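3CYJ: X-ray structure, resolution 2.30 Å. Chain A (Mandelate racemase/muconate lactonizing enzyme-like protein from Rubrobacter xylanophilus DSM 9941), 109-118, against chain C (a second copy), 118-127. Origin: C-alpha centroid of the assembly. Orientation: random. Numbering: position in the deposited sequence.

Chain A 109-118: LWDLKARLLG
Chain C 118-127: GLPLADALPR

How do the two stretches lie against each other? Chain A runs as a helix from Leu A109 to Leu A116, continuing one begun earlier in the chain, and chain C is mostly extended or turning, with a short, weakly bonded helix at about Leu C121 to Ala C124. They pass in opposite senses: Trp A110 is nearest Pro C126 (CA to CA 9.5 Å) and Leu A117 is nearest Leu C119 (CA to CA 9.7 Å). Three side chains one helical turn or so apart, Trp A110, Lys A113 and Leu A117, make the chain A side of the contact, and 221 Å² is buried in all.

What does Trp A110 offer at the start? Its CA-to-CB bond points sideways, but chi1 of -90° and chi2 of 105° bring the end of the indole nearer to chain C. Pro C126 sits at the ring edge, near its plane: Trp A110 CH2 lies 3.8 Å from Pro C126 CA and 3.9 Å from Pro C126 CB. The match is apolar, a broad ring rim against a compact proline with phi/psi of -51/130 and a C-gamma exo pucker. Trp A110 NE1 is hydrogen-bonded elsewhere in the structure.

How does Lys A113 reach the backbone of chain C? Its CA-to-CB bond points toward that chain, and all four chi angles are t (-179°, -157°, -163°, -161°), so a nearly straight chain spans the gap. Lys A113 NZ donates a hydrogen bond to Asp C123 O at 3.1 Å. Lys A113 NZ also gives a weak hydrogen bond to water 1 (3.2 Å to its O), which donates to Leu C125 O at 3.0 Å. A long, charged donor suits these backbone carbonyls. The carboxylate of Asp C123 is engaged within its own chain, where Arg C127 NH1 meets Asp C123 OD2 at 3.0 Å in a salt bridge.

What closes the contact beyond the helix? Leu A117 (phi/psi -94/-2; chi1 -72°, m; chi2 -168°, t) and Leu C119 (phi/psi -116/149; chi1 -62°, m; chi2 167°, t) point toward each other, and Leu A117 CD1 meets Leu C119 CD1 at 3.9 Å. Their methyl groups pack together. Gly A118 follows at phi/psi 65/31 in a Schellman motif, its N bonding back to Arg A115 O at 2.9 Å; Gly C118, at 54/35, likewise follows a helix in a Schellman motif. Positive phi favours glycine, and neither glycine touches the other stretch.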

# COMPACT_ATOMS: atom_id res chain seq x y z
N LEU A 109 17.70 20.48 34.48
CA LEU A 109 18.66 21.26 33.73
C LEU A 109 18.08 22.51 33.02
O LEU A 109 18.77 23.54 32.92
CB LEU A 109 19.36 20.38 32.71
CG LEU A 109 20.14 19.20 33.32
CD1 LEU A 109 20.90 18.44 32.23
CD2 LEU A 109 21.09 19.70 34.37
N TRP A 110 16.85 22.42 32.54
CA TRP A 110 16.20 23.53 31.89
C TRP A 110 15.73 24.54 32.94
O TRP A 110 15.89 25.75 32.75
CB TRP A 110 15.00 23.08 31.04
CG TRP A 110 15.35 22.74 29.61
CD1 TRP A 110 15.44 21.46 29.04
CD2 TRP A 110 15.60 23.67 28.54
NE1 TRP A 110 15.78 21.57 27.72
CE2 TRP A 110 15.89 22.91 27.38
CE3 TRP A 110 15.67 25.07 28.47
CZ2 TRP A 110 16.20 23.51 26.15
CZ3 TRP A 110 15.99 25.68 27.24
CH2 TRP A 110 16.23 24.91 26.09
N ASP A 111 15.15 24.02 34.04
CA ASP A 111 14.86 24.87 35.21
C ASP A 111 16.12 25.63 35.63
O ASP A 111 16.12 26.86 35.77
CB ASP A 111 14.33 24.05 36.38
CG ASP A 111 13.65 24.94 37.47
OD1 ASP A 111 13.01 25.98 37.13
OD2 ASP A 111 13.72 24.61 38.67
N LEU A 112 17.21 24.91 35.81
CA LEU A 112 18.48 25.56 36.10
C LEU A 112 18.86 26.61 35.05
O LEU A 112 19.26 27.70 35.41
CB LEU A 112 19.60 24.52 36.29
CG LEU A 112 20.98 25.09 36.63
CD1 LEU A 112 20.92 25.80 38.03
CD2 LEU A 112 22.14 24.01 36.48
N LYS A 113 18.81 26.28 33.76
CA LYS A 113 19.16 27.28 32.75
C LYS A 113 18.26 28.54 32.90
O LYS A 113 18.75 29.64 32.87
CB LYS A 113 19.11 26.72 31.32
CG LYS A 113 19.51 27.75 30.22
CD LYS A 113 18.94 27.42 28.81
CE LYS A 113 19.67 28.19 27.67
NZ LYS A 113 18.88 28.26 26.36
N ALA A 114 16.97 28.35 33.08
CA ALA A 114 16.04 29.46 33.11
C ALA A 114 16.35 30.43 34.28
O ALA A 114 16.42 31.66 34.10
CB ALA A 114 14.60 28.94 33.19
N ARG A 115 16.55 29.83 35.47
CA ARG A 115 17.04 30.48 36.70
C ARG A 115 18.36 31.23 36.56
O ARG A 115 18.44 32.38 37.00
CB ARG A 115 17.07 29.50 37.89
CG ARG A 115 15.67 29.21 38.38
CD ARG A 115 15.57 28.00 39.28
NE ARG A 115 14.17 27.71 39.66
CZ ARG A 115 13.46 28.38 40.57
NH1 ARG A 115 13.97 29.45 41.17
NH2 ARG A 115 12.22 28.03 40.87
N LEU A 116 19.36 30.64 35.90
CA LEU A 116 20.62 31.34 35.62
C LEU A 116 20.41 32.56 34.74
O LEU A 116 21.19 33.52 34.78
CB LEU A 116 21.65 30.43 34.93
CG LEU A 116 22.30 29.30 35.74
CD1 LEU A 116 23.07 28.37 34.77
CD2 LEU A 116 23.18 29.87 36.89
N LEU A 117 19.35 32.50 33.93
CA LEU A 117 19.02 33.60 33.03
C LEU A 117 18.04 34.52 33.67
O LEU A 117 17.68 35.51 33.06
CB LEU A 117 18.40 33.09 31.75
CG LEU A 117 19.34 32.38 30.79
CD1 LEU A 117 18.64 32.20 29.46
CD2 LEU A 117 20.65 33.14 30.65
N GLY A 118 17.59 34.20 34.87
CA GLY A 118 16.62 35.02 35.54
C GLY A 118 15.26 35.07 34.85
O GLY A 118 14.55 36.06 34.99
N GLY C 118 21.27 39.65 26.26
CA GLY C 118 22.72 39.63 26.17
C GLY C 118 23.33 38.27 25.85
O GLY C 118 24.43 37.96 26.31
N LEU C 119 22.67 37.46 25.02
CA LEU C 119 23.27 36.17 24.65
C LEU C 119 23.57 36.06 23.17
O LEU C 119 22.87 36.67 22.34
CB LEU C 119 22.36 34.99 25.09
CG LEU C 119 22.08 34.77 26.58
CD1 LEU C 119 20.94 33.79 26.77
CD2 LEU C 119 23.34 34.28 27.27
N PRO C 120 24.63 35.30 22.83
CA PRO C 120 24.83 34.80 21.47
C PRO C 120 23.59 34.01 21.05
O PRO C 120 23.04 33.24 21.87
CB PRO C 120 26.00 33.83 21.63
CG PRO C 120 26.70 34.30 22.85
CD PRO C 120 25.64 34.77 23.76
N LEU C 121 23.15 34.18 19.79
CA LEU C 121 21.85 33.60 19.41
C LEU C 121 21.80 32.09 19.75
O LEU C 121 20.85 31.63 20.35
CB LEU C 121 21.51 33.87 17.94
CG LEU C 121 20.20 33.26 17.40
CD1 LEU C 121 18.98 33.50 18.29
CD2 LEU C 121 19.91 33.80 15.97
N ALA C 122 22.84 31.36 19.36
CA ALA C 122 22.96 29.93 19.65
C ALA C 122 22.71 29.56 21.14
O ALA C 122 22.22 28.47 21.41
CB ALA C 122 24.33 29.38 19.16
N ASP C 123 23.06 30.45 22.07
CA ASP C 123 22.77 30.23 23.49
C ASP C 123 21.35 30.58 23.89
O ASP C 123 20.86 30.14 24.96
CB ASP C 123 23.72 31.02 24.40
CG ASP C 123 25.11 30.42 24.48
OD1 ASP C 123 26.08 31.21 24.55
OD2 ASP C 123 25.26 29.17 24.46
N ALA C 124 20.67 31.38 23.07
CA ALA C 124 19.30 31.76 23.33
C ALA C 124 18.34 30.68 22.79
O ALA C 124 17.12 30.73 23.06
CB ALA C 124 19.02 33.12 22.66
N LEU C 125 18.88 29.75 22.00
CA LEU C 125 18.10 28.65 21.46
C LEU C 125 18.41 27.35 22.25
O LEU C 125 19.51 27.20 22.80
CB LEU C 125 18.52 28.44 20.01
CG LEU C 125 18.14 29.57 19.07
CD1 LEU C 125 18.82 29.29 17.76
CD2 LEU C 125 16.65 29.65 18.91
N PRO C 126 17.47 26.39 22.24
CA PRO C 126 17.95 25.08 22.71
C PRO C 126 19.25 24.73 21.94
O PRO C 126 19.26 24.83 20.73
CB PRO C 126 16.80 24.12 22.31
CG PRO C 126 15.58 25.02 22.15
CD PRO C 126 16.12 26.32 21.65
N ARG C 127 20.32 24.34 22.62
CA ARG C 127 21.57 24.18 21.93
C ARG C 127 22.15 22.78 22.04
O ARG C 127 22.37 22.31 23.13
CB ARG C 127 22.57 25.20 22.47
CG ARG C 127 23.88 25.19 21.74
CD ARG C 127 24.74 26.39 22.09
NE ARG C 127 25.86 26.43 21.17
CZ ARG C 127 26.74 27.44 21.08
NH1 ARG C 127 26.65 28.47 21.91
NH2 ARG C 127 27.73 27.39 20.18
O HOH W 1 20.22 25.54 25.20